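Local coordinates for protein alpha-14 giardin (Giardia lamblia, PDB 3CHJ) that binds calcium and, in a calcium-dependent way, phospholipids, and may link the membrane bilayer to the underlying axoneme as an annexin-family cytoskeletal element, at residues K69-E72 with S73-M77. Numbering follows the deposited sequence.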
loop_
_atom_site.group_PDB
_atom_site.type_symbol
_atom_site.label_atom_id
_atom_site.label_comp_id
_atom_site.label_asym_id
_atom_site.label_seq_id
_atom_site.Cartn_x
_atom_site.Cartn_y
_atom_site.Cartn_z
ATOM N N LYS A 69 15.339 1.265 -14.457
ATOM C CA LYS A 69 15.119 1.812 -13.121
ATOM C C LYS A 69 13.842 1.293 -12.486
ATOM O O LYS A 69 13.846 0.918 -11.292
ATOM C CB LYS A 69 15.099 3.346 -13.148
ATOM C CG LYS A 69 15.305 3.958 -11.766
ATOM C CD LYS A 69 15.537 5.471 -11.835
ATOM C CE LYS A 69 15.889 6.017 -10.444
ATOM N NZ LYS A 69 14.800 5.752 -9.450
ATOM N N ASP A 70 12.757 1.261 -13.262
ATOM C CA ASP A 70 11.466 0.778 -12.724
ATOM C C ASP A 70 11.547 -0.647 -12.150
ATOM O O ASP A 70 11.120 -0.919 -11.010
ATOM C CB ASP A 70 10.280 0.950 -13.718
ATOM C CG ASP A 70 10.470 0.252 -15.092
ATOM O OD1 ASP A 70 11.470 -0.449 -15.368
ATOM O OD2 ASP A 70 9.537 0.433 -15.922
ATOM N N PHE A 71 12.108 -1.548 -12.939
ATOM C CA PHE A 71 12.234 -2.958 -12.576
ATOM C C PHE A 71 13.263 -3.182 -11.449
ATOM O O PHE A 71 13.018 -3.988 -10.526
ATOM C CB PHE A 71 12.550 -3.752 -13.862
ATOM C CG PHE A 71 12.502 -5.254 -13.716
ATOM C CD1 PHE A 71 11.549 -5.881 -12.915
ATOM C CD2 PHE A 71 13.396 -6.042 -14.419
ATOM C CE1 PHE A 71 11.516 -7.270 -12.798
ATOM C CE2 PHE A 71 13.376 -7.427 -14.305
ATOM C CZ PHE A 71 12.422 -8.043 -13.490
ATOM N N GLU A 72 14.406 -2.485 -11.495
ATOM C CA GLU A 72 15.410 -2.594 -10.423
ATOM C C GLU A 72 14.806 -2.175 -9.074
ATOM O O GLU A 72 14.989 -2.853 -8.056
ATOM C CB GLU A 72 16.653 -1.728 -10.696
ATOM C CG GLU A 72 17.618 -1.825 -9.546
ATOM C CD GLU A 72 18.766 -0.848 -9.555
ATOM O OE1 GLU A 72 18.902 -0.050 -10.507
ATOM O OE2 GLU A 72 19.539 -0.882 -8.568
ATOM N N SER A 73 14.090 -1.062 -9.102
ATOM C CA SER A 73 13.469 -0.518 -7.893
ATOM C C SER A 73 12.463 -1.509 -7.330
ATOM O O SER A 73 12.435 -1.775 -6.118
ATOM C CB SER A 73 12.806 0.798 -8.214
ATOM O OG SER A 73 13.830 1.754 -8.495
ATOM N N LEU A 74 11.672 -2.089 -8.216
ATOM C CA LEU A 74 10.701 -3.093 -7.813
ATOM C C LEU A 74 11.364 -4.286 -7.144
ATOM O O LEU A 74 10.984 -4.661 -6.028
ATOM C CB LEU A 74 9.889 -3.551 -9.039
ATOM C CG LEU A 74 8.900 -4.700 -8.817
ATOM C CD1 LEU A 74 7.778 -4.232 -7.837
ATOM C CD2 LEU A 74 8.331 -5.100 -10.155
ATOM N N VAL A 75 12.362 -4.875 -7.812
ATOM C CA VAL A 75 13.052 -6.049 -7.255
ATOM C C VAL A 75 13.647 -5.751 -5.877
ATOM O O VAL A 75 13.516 -6.549 -4.946
ATOM C CB VAL A 75 14.137 -6.574 -8.244
ATOM C CG1 VAL A 75 15.024 -7.619 -7.601
ATOM C CG2 VAL A 75 13.461 -7.148 -9.486
ATOM N N LEU A 76 14.305 -4.602 -5.729
ATOM C CA LEU A 76 14.896 -4.256 -4.419
ATOM C C LEU A 76 13.832 -4.160 -3.328
ATOM O O LEU A 76 14.079 -4.581 -2.192
ATOM C CB LEU A 76 15.712 -2.971 -4.510
ATOM C CG LEU A 76 16.976 -3.139 -5.360
ATOM C CD1 LEU A 76 17.648 -1.785 -5.593
ATOM C CD2 LEU A 76 17.962 -4.139 -4.769
ATOM N N MET A 77 12.646 -3.667 -3.682
ATOM C CA MET A 77 11.551 -3.555 -2.705
ATOM C C MET A 77 11.081 -4.940 -2.280
ATOM O O MET A 77 10.620 -5.132 -1.141
ATOM C CB MET A 77 10.371 -2.790 -3.292
ATOM C CG MET A 77 10.575 -1.293 -3.484
ATOM S SD MET A 77 8.950 -0.566 -3.881
ATOM C CE MET A 77 9.423 1.077 -4.474
#
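Lys69 O takes two donors from Ser73, and this pairing illustrates how a serine within a helix can spend its hydroxyl hydrogen on the carbonyl one turn back. The backbone N of Ser73 makes the ordinary i to i+4 bond to Lys69 O at 3.0 Å, while Ser73 OG donates to the same Lys69 O at 2.9 Å. The two donors arrive from opposite faces of the carbonyl plane, the hydroxyl tilted 33° from it. Ser73 OG stands beside its own backbone N (chi1 -69°), which turns it back toward the preceding turn.

Further on, Leu74 N bonds to Asp70 O, Val75 N to Phe71 O and Leu76 N to Glu72 O. Asp70 O also accepts from Asn266 ND2, tying helix 69-78 to helix 262-272. Asp70 OD1 receives a weak bond from Phe71 N.

On the buried side, Val75 CG2 lies over one face of the Phe71 ring, 4.3 Å from its centroid, as a CH-pi contact; Leu74 CD2 sits near the ring plane at its edge. Phe71 and Leu74 pack on helix 301-310, while Leu76 meets helix 59-64. Glu72 runs alongside Leu76, and Glu72 OE2 lies 3.6 Å from Leu76 CD1, a van der Waals contact. Lys69 O and Asp70 O thus accept more than the helix itself requires, one from within it and one from a neighbouring helix.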